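Local coordinates for protein putative acid phosphatase WZB (Escherichia coli, PDB 2WMY) that probably removes phosphate from phosphotyrosine residues of proteins, as a member of the low molecular weight protein tyrosine phosphatase family, at residues S22-R27 with Q135-A140; R30-S35 with R143-L148; R57-E60 with C65-G68; S10-C15 with T72-A77. The protein carries 1 engineered substitution. All blocks are in the same frame, centred on the assembly; numbering follows the deposited sequence.

Interaction 1. Residues S22-R27 with Q135-A140; sequences SPIGER and QLLEQA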
loop_
_atom_site.group_PDB
_atom_site.type_symbol
_atom_site.label_atom_id
_atom_site.label_comp_id
_atom_site.label_asym_id
_atom_site.label_seq_id
_atom_site.Cartn_x
_atom_site.Cartn_y
_atom_site.Cartn_z
ATOM N N SER A 22 -2.370 -2.531 -0.886
ATOM C CA SER A 22 -2.117 -1.631 0.246
ATOM C C SER A 22 -2.328 -2.287 1.623
ATOM O O SER A 22 -1.542 -2.057 2.547
ATOM C CB SER A 22 -2.813 -0.260 0.109
ATOM O OG SER A 22 -4.223 -0.342 -0.008
ATOM N N PRO A 23 -3.349 -3.143 1.763
ATOM C CA PRO A 23 -3.484 -3.755 3.092
ATOM C C PRO A 23 -2.242 -4.566 3.447
ATOM O O PRO A 23 -1.845 -4.641 4.605
ATOM C CB PRO A 23 -4.692 -4.689 2.945
ATOM C CG PRO A 23 -5.358 -4.305 1.674
ATOM C CD PRO A 23 -4.326 -3.673 0.798
ATOM N N ILE A 24 -1.640 -5.184 2.442
ATOM C CA ILE A 24 -0.432 -5.966 2.657
ATOM C C ILE A 24 0.773 -5.053 2.909
ATOM O O ILE A 24 1.552 -5.279 3.827
ATOM C CB ILE A 24 -0.184 -6.917 1.476
ATOM C CG1 ILE A 24 -1.209 -8.056 1.519
ATOM C CG2 ILE A 24 1.236 -7.451 1.513
ATOM C CD1 ILE A 24 -1.149 -8.992 0.311
ATOM N N GLY A 25 0.897 -4.001 2.106
ATOM C CA GLY A 25 1.953 -3.018 2.293
ATOM C C GLY A 25 1.856 -2.347 3.650
ATOM O O GLY A 25 2.862 -2.154 4.326
ATOM N N GLU A 26 0.635 -1.999 4.052
ATOM C CA GLU A 26 0.398 -1.380 5.354
ATOM C C GLU A 26 0.908 -2.253 6.489
ATOM O O GLU A 26 1.634 -1.780 7.365
ATOM C CB GLU A 26 -1.091 -1.105 5.545
ATOM C CG GLU A 26 -1.535 -0.882 6.976
ATOM C CD GLU A 26 -3.061 -0.915 7.114
ATOM O OE1 GLU A 26 -3.741 -0.060 6.499
ATOM O OE2 GLU A 26 -3.580 -1.801 7.827
ATOM N N ARG A 27 0.526 -3.528 6.470
ATOM C CA ARG A 27 0.840 -4.430 7.576
ATOM C C ARG A 27 2.330 -4.774 7.619
ATOM O O ARG A 27 2.911 -4.925 8.696
ATOM C CB ARG A 27 -0.020 -5.705 7.511
ATOM C CG ARG A 27 -1.525 -5.453 7.603
ATOM C CD ARG A 27 -1.923 -4.845 8.940
ATOM N NE ARG A 27 -3.282 -4.308 8.905
ATOM C CZ ARG A 27 -4.338 -4.892 9.471
ATOM N NH1 ARG A 27 -4.196 -6.031 10.137
ATOM N NH2 ARG A 27 -5.539 -4.334 9.373
ATOM N N GLN A 135 6.014 -10.893 -2.488
ATOM C CA GLN A 135 7.463 -10.770 -2.394
ATOM C C GLN A 135 7.924 -9.359 -2.753
ATOM O O GLN A 135 8.777 -8.791 -2.083
ATOM C CB GLN A 135 8.174 -11.802 -3.272
ATOM C CG GLN A 135 9.694 -11.637 -3.242
ATOM C CD GLN A 135 10.415 -12.590 -4.173
ATOM O OE1 GLN A 135 10.174 -13.797 -4.155
ATOM N NE2 GLN A 135 11.306 -12.051 -4.992
ATOM N N LEU A 136 7.354 -8.795 -3.810
ATOM C CA LEU A 136 7.693 -7.438 -4.212
ATOM C C LEU A 136 7.358 -6.426 -3.118
ATOM O O LEU A 136 8.148 -5.534 -2.830
ATOM C CB LEU A 136 6.978 -7.072 -5.505
ATOM C CG LEU A 136 7.486 -7.705 -6.800
ATOM C CD1 LEU A 136 6.527 -7.372 -7.934
ATOM C CD2 LEU A 136 8.919 -7.251 -7.137
ATOM N N LEU A 137 6.177 -6.560 -2.520
ATOM C CA LEU A 137 5.769 -5.665 -1.441
ATOM C C LEU A 137 6.697 -5.804 -0.244
ATOM O O LEU A 137 7.013 -4.827 0.440
ATOM C CB LEU A 137 4.321 -5.944 -1.027
ATOM C CG LEU A 137 3.254 -5.323 -1.937
ATOM C CD1 LEU A 137 1.863 -5.697 -1.471
ATOM C CD2 LEU A 137 3.399 -3.810 -1.981
ATOM N N GLU A 138 7.142 -7.030 0.000
ATOM C CA GLU A 138 7.979 -7.309 1.153
ATOM C C GLU A 138 9.357 -6.698 0.966
ATOM O O GLU A 138 9.885 -6.058 1.873
ATOM C CB GLU A 138 8.078 -8.821 1.402
ATOM C CG GLU A 138 8.985 -9.191 2.559
ATOM C CD GLU A 138 8.791 -10.623 3.021
ATOM O OE1 GLU A 138 8.732 -11.534 2.165
ATOM O OE2 GLU A 138 8.700 -10.834 4.247
ATOM N N GLN A 139 9.931 -6.903 -0.217
ATOM C CA GLN A 139 11.242 -6.356 -0.546
ATOM C C GLN A 139 11.198 -4.823 -0.571
ATOM O O GLN A 139 12.094 -4.160 -0.064
ATOM C CB GLN A 139 11.731 -6.906 -1.897
ATOM C CG GLN A 139 13.094 -6.409 -2.326
ATOM C CD GLN A 139 13.576 -7.044 -3.622
ATOM O OE1 GLN A 139 12.879 -7.026 -4.637
ATOM N NE2 GLN A 139 14.779 -7.604 -3.591
ATOM N N ALA A 140 10.143 -4.267 -1.155
ATOM C CA ALA A 140 9.974 -2.815 -1.200
ATOM C C ALA A 140 9.841 -2.225 0.207
ATOM O O ALA A 140 10.388 -1.150 0.499
ATOM C CB ALA A 140 8.765 -2.454 -2.043
#
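Glu26 OE2 takes the N-H of Arg27 NE at 2.7 Å in a salt bridge turned away from the side of the helix where Ile24 and Gly25 receive Leu137. The bond is nearly straight at 170°, uses the anti lone pair of the carboxylate oxygen, and lies close to the guanidinium plane. Ser40 OG bonds to the other oxygen, OE1, while Arg27 NH1 reaches the carbonyl of Lys67, so each partner has a second hold that limits its rotation.

The contact itself is apolar. Leu137 CD1 rests 3.5 Å from Ile24 CG2 and 3.8 Å from Ile24 CB; the two side chains cross at about a right angle. In Ile24 the CG2 branch stands anti to the backbone N, which turns that methyl to the leucine. At Gly25 backbone meets methyl, N lying 4.1 Å from Leu137 CD1, and the CA atoms of Gly25 and Leu137 are 6.0 Å apart.

The Leu137 side chain is also about 4 Å from that of Arg21, a predicted active-site residue, so the contact probably packs behind the phosphate-binding loop. Helix 21-32 is wedged between helix 127-147 at Leu137, helix 53-61, whose Ala55 and Val58 touch Ile24, and strand 10-15, whose Val13 and Cys15 touch Ser22.

Interaction 2. Residues R30-S35 with R143-L148; sequences RRLLPS and RWAEKL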
loop_
_atom_site.group_PDB
_atom_site.type_symbol
_atom_site.label_atom_id
_atom_site.label_comp_id
_atom_site.label_asym_id
_atom_site.label_seq_id
_atom_site.Cartn_x
_atom_site.Cartn_y
_atom_site.Cartn_z
ATOM N N ARG A 30 4.027 -1.698 9.172
ATOM C CA ARG A 30 3.755 -1.575 10.608
ATOM C C ARG A 30 4.679 -2.497 11.386
ATOM O O ARG A 30 5.221 -2.130 12.422
ATOM C CB ARG A 30 2.305 -1.932 10.936
ATOM C CG ARG A 30 1.279 -0.900 10.530
ATOM C CD ARG A 30 -0.110 -1.345 10.954
ATOM N NE ARG A 30 -1.139 -0.388 10.564
ATOM C CZ ARG A 30 -2.438 -0.563 10.779
ATOM N NH1 ARG A 30 -2.866 -1.664 11.382
ATOM N NH2 ARG A 30 -3.308 0.359 10.397
ATOM N N ARG A 31 4.829 -3.706 10.863
ATOM C CA ARG A 31 5.740 -4.716 11.376
ATOM C C ARG A 31 7.151 -4.153 11.566
ATOM O O ARG A 31 7.816 -4.430 12.566
ATOM C CB ARG A 31 5.802 -5.831 10.341
ATOM C CG ARG A 31 5.892 -7.244 10.843
ATOM C CD ARG A 31 6.148 -8.144 9.637
ATOM N NE ARG A 31 5.648 -9.501 9.801
ATOM C CZ ARG A 31 5.828 -10.468 8.905
ATOM N NH1 ARG A 31 6.504 -10.218 7.790
ATOM N NH2 ARG A 31 5.338 -11.681 9.125
ATOM N N LEU A 32 7.605 -3.372 10.588
ATOM C CA LEU A 32 8.979 -2.880 10.550
ATOM C C LEU A 32 9.160 -1.552 11.284
ATOM O O LEU A 32 10.227 -1.273 11.831
ATOM C CB LEU A 32 9.447 -2.733 9.098
ATOM C CG LEU A 32 9.590 -4.028 8.302
ATOM C CD1 LEU A 32 9.592 -3.736 6.812
ATOM C CD2 LEU A 32 10.858 -4.773 8.716
ATOM N N LEU A 33 8.118 -0.730 11.279
ATOM C CA LEU A 33 8.179 0.585 11.902
ATOM C C LEU A 33 6.987 0.755 12.845
ATOM O O LEU A 33 6.037 1.479 12.540
ATOM C CB LEU A 33 8.189 1.673 10.826
ATOM C CG LEU A 33 9.118 1.413 9.631
ATOM C CD1 LEU A 33 8.702 2.232 8.428
ATOM C CD2 LEU A 33 10.578 1.682 9.990
ATOM N N PRO A 34 7.045 0.085 14.006
ATOM C CA PRO A 34 5.931 -0.056 14.953
ATOM C C PRO A 34 5.460 1.263 15.557
ATOM O O PRO A 34 4.340 1.328 16.055
ATOM C CB PRO A 34 6.522 -0.939 16.064
ATOM C CG PRO A 34 7.761 -1.545 15.483
ATOM C CD PRO A 34 8.278 -0.541 14.511
ATOM N N SER A 35 6.294 2.295 15.521
ATOM C CA SER A 35 5.982 3.534 16.226
ATOM C C SER A 35 5.261 4.558 15.358
ATOM O O SER A 35 4.891 5.629 15.836
ATOM C CB SER A 35 7.253 4.152 16.808
ATOM O OG SER A 35 8.164 4.485 15.776
ATOM N N ARG A 143 13.156 -2.057 2.219
ATOM C CA ARG A 143 13.982 -0.945 1.759
ATOM C C ARG A 143 13.431 0.418 2.175
ATOM O O ARG A 143 14.201 1.308 2.522
ATOM C CB ARG A 143 14.210 -1.026 0.252
ATOM C CG ARG A 143 14.863 -2.336 -0.160
ATOM C CD ARG A 143 15.178 -2.393 -1.646
ATOM N NE ARG A 143 15.917 -3.611 -1.968
ATOM C CZ ARG A 143 16.448 -3.876 -3.156
ATOM N NH1 ARG A 143 16.332 -3.008 -4.152
ATOM N NH2 ARG A 143 17.103 -5.012 -3.343
ATOM N N TRP A 144 12.108 0.580 2.163
ATOM C CA TRP A 144 11.520 1.818 2.674
ATOM C C TRP A 144 11.818 1.977 4.160
ATOM O O TRP A 144 12.034 3.084 4.637
ATOM C CB TRP A 144 10.011 1.905 2.403
ATOM C CG TRP A 144 9.673 2.727 1.183
ATOM C CD1 TRP A 144 9.051 2.299 0.050
ATOM C CD2 TRP A 144 9.960 4.119 0.982
ATOM N NE1 TRP A 144 8.927 3.338 -0.845
ATOM C CE2 TRP A 144 9.474 4.467 -0.294
ATOM C CE3 TRP A 144 10.583 5.103 1.757
ATOM C CZ2 TRP A 144 9.592 5.758 -0.816
ATOM C CZ3 TRP A 144 10.694 6.391 1.238
ATOM C CH2 TRP A 144 10.205 6.702 -0.038
ATOM N N ALA A 145 11.857 0.864 4.883
ATOM C CA ALA A 145 12.126 0.910 6.316
ATOM C C ALA A 145 13.581 1.278 6.581
ATOM O O ALA A 145 13.880 1.995 7.534
ATOM C CB ALA A 145 11.784 -0.411 6.970
ATOM N N GLU A 146 14.482 0.788 5.734
ATOM C CA GLU A 146 15.894 1.120 5.859
ATOM C C GLU A 146 16.084 2.629 5.731
ATOM O O GLU A 146 16.908 3.222 6.420
ATOM C CB GLU A 146 16.718 0.382 4.800
ATOM C CG GLU A 146 16.829 -1.118 5.035
ATOM C CD GLU A 146 17.297 -1.881 3.799
ATOM O OE1 GLU A 146 17.533 -3.107 3.909
ATOM O OE2 GLU A 146 17.424 -1.255 2.720
ATOM N N LYS A 147 15.296 3.243 4.857
ATOM C CA LYS A 147 15.392 4.673 4.596
ATOM C C LYS A 147 14.829 5.517 5.735
ATOM O O LYS A 147 15.430 6.512 6.138
ATOM C CB LYS A 147 14.676 5.020 3.292
ATOM C CG LYS A 147 15.410 4.558 2.056
ATOM C CD LYS A 147 16.688 5.346 1.868
ATOM C CE LYS A 147 17.514 4.797 0.718
ATOM N NZ LYS A 147 18.750 5.602 0.501
ATOM N N LEU A 148 13.670 5.126 6.248
ATOM C CA LEU A 148 13.016 5.891 7.302
ATOM C C LEU A 148 13.528 5.469 8.677
ATOM O O LEU A 148 12.804 5.534 9.667
ATOM C CB LEU A 148 11.495 5.735 7.206
ATOM C CG LEU A 148 10.936 5.957 5.795
ATOM C CD1 LEU A 148 9.538 5.385 5.657
ATOM C CD2 LEU A 148 10.952 7.440 5.422
#
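Ala145 CB sits against two consecutive leucines, 3.9 Å from Leu32 CB and equally 3.9 Å from Leu33 CD2. This is the close-packed part of the contact. With the CA atoms of Leu32 and Ala145 only 6.5 Å apart, a small residue such as alanine suits the place. Leu32 also lays its CD1 beside the methyl of Ala145, 4.0 Å from CB.

Two neighbours in sequence can both face Ala145 because the helix ends between them. Leu32 is its last residue, and Leu33 leaves helical geometry with a phi of -129°, which swings its side chain round to the partner helix. The chi1 of -44° in Leu33 sets CG anti to the carbonyl carbon, and the branched end then spreads over Ala145 with one methyl and toward Leu148 with the other.

That second meeting is looser: Leu33 CD1 and Leu148 CD1 stay 4.3 Å apart, tip to tip, where helix 127-147 has itself just run out. On the outer side Leu32 is exposed to solvent, so only part of its side chain is buried against Ala145. No hydrogen bond crosses between the two segments, and their contact is apolar throughout.

Leu148 also touches Ile11, so the chain at the end of helix 127-147 reaches strand 10-15. A first and a last helix packed side by side on one face of a four-stranded parallel sheet is the layout of the low molecular weight phosphatase fold.

Interaction 3. Residues R57-E60 with C65-G68; sequences RVAE and CLKG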
loop_
_atom_site.group_PDB
_atom_site.type_symbol
_atom_site.label_atom_id
_atom_site.label_comp_id
_atom_site.label_asym_id
_atom_site.label_seq_id
_atom_site.Cartn_x
_atom_site.Cartn_y
_atom_site.Cartn_z
ATOM N N ARG A 57 -4.820 -15.261 1.902
ATOM C CA ARG A 57 -4.091 -16.516 1.715
ATOM C C ARG A 57 -2.580 -16.297 1.666
ATOM O O ARG A 57 -1.835 -16.886 2.452
ATOM C CB ARG A 57 -4.531 -17.240 0.441
ATOM C CG ARG A 57 -5.496 -18.383 0.678
ATOM C CD ARG A 57 -5.410 -19.430 -0.431
ATOM N NE ARG A 57 -5.518 -18.834 -1.757
ATOM C CZ ARG A 57 -6.654 -18.391 -2.285
ATOM N NH1 ARG A 57 -7.788 -18.475 -1.598
ATOM N NH2 ARG A 57 -6.657 -17.858 -3.499
ATOM N N VAL A 58 -2.127 -15.453 0.744
ATOM C CA VAL A 58 -0.693 -15.247 0.585
ATOM C C VAL A 58 -0.092 -14.631 1.833
ATOM O O VAL A 58 1.046 -14.927 2.189
ATOM C CB VAL A 58 -0.321 -14.422 -0.669
ATOM C CG1 VAL A 58 -0.616 -12.927 -0.471
ATOM C CG2 VAL A 58 1.157 -14.645 -1.015
ATOM N N ALA A 59 -0.865 -13.788 2.506
ATOM C CA ALA A 59 -0.384 -13.129 3.706
ATOM C C ALA A 59 -0.153 -14.144 4.825
ATOM O O ALA A 59 0.958 -14.260 5.353
ATOM C CB ALA A 59 -1.361 -12.059 4.146
ATOM N N GLU A 60 -1.195 -14.884 5.188
ATOM C CA GLU A 60 -1.064 -15.851 6.280
ATOM C C GLU A 60 0.001 -16.904 5.978
ATOM O O GLU A 60 0.789 -17.273 6.848
ATOM C CB GLU A 60 -2.409 -16.502 6.615
ATOM C CG GLU A 60 -3.296 -15.612 7.475
ATOM C CD GLU A 60 -4.680 -16.187 7.701
ATOM O OE1 GLU A 60 -4.870 -17.402 7.469
ATOM O OE2 GLU A 60 -5.576 -15.417 8.114
ATOM N N CYS A 65 -0.607 -10.998 9.145
ATOM C CA CYS A 65 -2.029 -10.900 9.486
ATOM C C CYS A 65 -2.698 -9.657 8.894
ATOM O O CYS A 65 -2.262 -8.526 9.132
ATOM C CB CYS A 65 -2.227 -10.934 11.008
ATOM S SG CYS A 65 -3.962 -10.735 11.571
ATOM N N LEU A 66 -3.764 -9.884 8.130
ATOM C CA LEU A 66 -4.540 -8.811 7.511
ATOM C C LEU A 66 -5.852 -8.555 8.245
ATOM O O LEU A 66 -6.698 -7.786 7.790
ATOM C CB LEU A 66 -4.832 -9.153 6.051
ATOM C CG LEU A 66 -3.933 -8.540 4.975
ATOM C CD1 LEU A 66 -2.471 -8.518 5.390
ATOM C CD2 LEU A 66 -4.128 -9.262 3.645
ATOM N N LYS A 67 -6.025 -9.190 9.393
ATOM C CA LYS A 67 -7.323 -9.166 10.047
ATOM C C LYS A 67 -7.701 -7.781 10.557
ATOM O O LYS A 67 -6.852 -7.015 11.006
ATOM C CB LYS A 67 -7.398 -10.225 11.150
ATOM C CG LYS A 67 -7.454 -11.646 10.605
ATOM C CD LYS A 67 -7.373 -12.688 11.710
ATOM C CE LYS A 67 -7.694 -14.069 11.173
ATOM N NZ LYS A 67 -8.166 -14.984 12.248
ATOM N N GLY A 68 -8.986 -7.462 10.460
ATOM C CA GLY A 68 -9.484 -6.175 10.899
ATOM C C GLY A 68 -9.504 -5.138 9.796
ATOM O O GLY A 68 -9.944 -4.011 10.011
HETATM O O HOH W 1 -5.390 -12.175 7.902
#
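Leu66 has a chi1 of -98°, off the usual staggered value, and with chi2 near 40° this fans both its methyls toward Ala59 CB. In this low molecular weight phosphatase fold, the loop that follows helix 53-61 returns beside it. CD1 of Leu66 lies 3.9 Å from Ala59 CB and CD2 of Leu66 lies 4.0 Å from it, so the fork of the leucine straddles a single methyl. Alanine is apt here because a larger group would probably crowd that fork. Ile24 and Arg27 of helix 21-32 also touch Leu66, which makes it a buried plug between two helices.

Farther out the contact turns polar. Glu60 is extended beyond CG and crosses Lys67 at about a right angle. Its OE2 meets Lys67 CE at 4.0 Å; the opposite charges, with Glu60 OE2 and Lys67 NZ 4.9 Å apart, probably attract but are too distant for a salt bridge. A water links Glu60 to the loop backbone: it donates to Glu60 OE2 at 3.3 Å and accepts the backbone N-H of Leu66 at 2.8 Å. Within the loop, Cys65 folds back to take the N-H of Lys67 on SG at 3.4 Å, with an angle of 158°.

Interaction 4. Residues S10-C15 with T72-A77; sequences SILVIC and TKFTSA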
loop_
_atom_site.group_PDB
_atom_site.type_symbol
_atom_site.label_atom_id
_atom_site.label_comp_id
_atom_site.label_asym_id
_atom_site.label_seq_id
_atom_site.Cartn_x
_atom_site.Cartn_y
_atom_site.Cartn_z
ATOM N N SER A 10 3.908 9.863 9.577
ATOM C CA SER A 10 2.660 9.256 9.128
ATOM C C SER A 10 2.809 8.732 7.704
ATOM O O SER A 10 3.343 9.426 6.836
ATOM C CB SER A 10 1.529 10.282 9.175
ATOM O OG SER A 10 1.547 11.007 10.393
ATOM N N ILE A 11 2.336 7.512 7.463
ATOM C CA ILE A 11 2.394 6.926 6.123
ATOM C C ILE A 11 1.032 6.414 5.637
ATOM O O ILE A 11 0.357 5.640 6.331
ATOM C CB ILE A 11 3.413 5.771 6.039
ATOM C CG1 ILE A 11 4.790 6.210 6.540
ATOM C CG2 ILE A 11 3.518 5.249 4.609
ATOM C CD1 ILE A 11 5.810 5.083 6.503
ATOM N N LEU A 12 0.633 6.854 4.446
ATOM C CA LEU A 12 -0.577 6.348 3.805
ATOM C C LEU A 12 -0.197 5.471 2.615
ATOM O O LEU A 12 0.375 5.952 1.633
ATOM C CB LEU A 12 -1.482 7.503 3.350
ATOM C CG LEU A 12 -2.861 7.108 2.794
ATOM C CD1 LEU A 12 -3.731 6.415 3.852
ATOM C CD2 LEU A 12 -3.586 8.319 2.228
ATOM N N VAL A 13 -0.506 4.181 2.708
ATOM C CA VAL A 13 -0.251 3.243 1.618
ATOM C C VAL A 13 -1.453 3.143 0.676
ATOM O O VAL A 13 -2.581 2.925 1.109
ATOM C CB VAL A 13 0.102 1.844 2.164
ATOM C CG1 VAL A 13 0.474 0.904 1.022
ATOM C CG2 VAL A 13 1.248 1.948 3.166
ATOM N N ILE A 14 -1.220 3.285 -0.621
ATOM C CA ILE A 14 -2.341 3.394 -1.546
ATOM C C ILE A 14 -2.265 2.485 -2.769
ATOM O O ILE A 14 -1.241 2.435 -3.466
ATOM C CB ILE A 14 -2.497 4.849 -2.039
ATOM C CG1 ILE A 14 -2.585 5.806 -0.844
ATOM C CG2 ILE A 14 -3.708 4.967 -2.961
ATOM C CD1 ILE A 14 -2.355 7.249 -1.197
ATOM N N CYS A 15 -3.365 1.776 -3.028
ATOM C CA CYS A 15 -3.527 1.039 -4.272
ATOM C C CYS A 15 -4.848 1.425 -4.931
ATOM O O CYS A 15 -5.288 2.581 -4.853
ATOM C CB CYS A 15 -3.421 -0.485 -4.064
ATOM S SG CYS A 15 -4.647 -1.269 -2.971
ATOM N N THR A 72 -11.062 1.290 2.225
ATOM C CA THR A 72 -11.211 2.723 2.477
ATOM C C THR A 72 -10.902 3.542 1.233
ATOM O O THR A 72 -9.922 3.285 0.533
ATOM C CB THR A 72 -10.270 3.186 3.601
ATOM O OG1 THR A 72 -10.553 2.453 4.800
ATOM C CG2 THR A 72 -10.413 4.687 3.865
ATOM N N LYS A 73 -11.745 4.532 0.964
ATOM C CA LYS A 73 -11.602 5.370 -0.222
ATOM C C LYS A 73 -10.552 6.444 0.003
ATOM O O LYS A 73 -10.579 7.126 1.025
ATOM C CB LYS A 73 -12.941 6.033 -0.561
ATOM C CG LYS A 73 -12.897 6.987 -1.740
ATOM C CD LYS A 73 -12.588 6.250 -3.030
ATOM C CE LYS A 73 -12.739 7.164 -4.242
ATOM N NZ LYS A 73 -14.158 7.549 -4.491
ATOM N N PHE A 74 -9.630 6.592 -0.947
ATOM C CA PHE A 74 -8.659 7.682 -0.895
ATOM C C PHE A 74 -9.288 9.030 -1.253
ATOM O O PHE A 74 -10.027 9.140 -2.236
ATOM C CB PHE A 74 -7.477 7.427 -1.830
ATOM C CG PHE A 74 -6.521 8.588 -1.909
ATOM C CD1 PHE A 74 -5.510 8.731 -0.978
ATOM C CD2 PHE A 74 -6.653 9.553 -2.896
ATOM C CE1 PHE A 74 -4.626 9.811 -1.043
ATOM C CE2 PHE A 74 -5.780 10.630 -2.960
ATOM C CZ PHE A 74 -4.761 10.755 -2.035
ATOM N N THR A 75 -8.984 10.053 -0.459
ATOM C CA THR A 75 -9.490 11.405 -0.700
ATOM C C THR A 75 -8.409 12.430 -0.380
ATOM O O THR A 75 -7.475 12.138 0.362
ATOM C CB THR A 75 -10.720 11.733 0.178
ATOM O OG1 THR A 75 -10.319 11.813 1.552
ATOM C CG2 THR A 75 -11.834 10.670 0.015
ATOM N N SER A 76 -8.548 13.639 -0.915
ATOM C CA SER A 76 -7.599 14.705 -0.602
ATOM C C SER A 76 -7.592 14.989 0.896
ATOM O O SER A 76 -6.546 15.261 1.476
ATOM C CB SER A 76 -7.934 15.979 -1.368
ATOM O OG SER A 76 -9.138 16.535 -0.881
ATOM N N ALA A 77 -8.763 14.909 1.522
ATOM C CA ALA A 77 -8.889 15.205 2.944
ATOM C C ALA A 77 -8.099 14.209 3.782
ATOM O O ALA A 77 -7.448 14.581 4.751
ATOM C CB ALA A 77 -10.363 15.208 3.358
#
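Phe74 reaches from its loop to Leu12 and Ile14 of strand 10-15, and the contact builds up along its side chain. CB and CG mainly span the gap, since chi1 of 174° sets the ring anti to the backbone N and sends it to the strand. Phe74 CD1 is the first to come within 4 Å of the strand, 3.5 Å from Ile14 CD1 and 3.8 Å from Leu12 CD2. Next along the same side, Phe74 CE1 is similarly placed, 3.4 Å from Ile14 CD1 and 3.7 Å from Leu12 CD2. Leu12 CD2 meets the ring at its edge, in the ring plane. At the far end Phe74 CZ has drawn back to 4.3 Å from Ile14 CD1.

Leu12 and Ile14, two residues apart on an extended strand, point to the same side of the sheet, and their branched aliphatic ends give them methyls that can pack along the CD1-CE1 side of the ring. With only an alanine at Phe74, Leu12 CD2 and Ile14 CD1 would probably lose their partner and a gap would open between loop and sheet.

Just past Phe74, Thr75 serves as N-cap of helix 76-79, its OG1 bonded to Leu78 N.

Strand 10-15, whose last residue Cys15 is the predicted nucleophile, runs between strands 37-42 and 84-87; Phe74 also touches Ala41 and Leu85 of these, while helix 21-32 packs on the other face, against Val13.

Interactions 1 and 4 are core contacts, wholly apolar across their segments, and they lie on the two faces of the sheet. Interaction 2 is a surface contact and interaction 3 is partly buried, the one place where a water and charged groups join in. Interactions 1 and 2 join the same two helices, 21-32 and 127-147, first in the interior and then at their C-terminal ends, their centres about 11 Å apart. Helix 21-32 links further: Ile24 CG1 of interaction 1 packs 3.8 Å from Leu66 CD2 of interaction 3, and Glu26 of interaction 1 lies against Val13 of interaction 4, whereas interactions 2 and 3 do not meet.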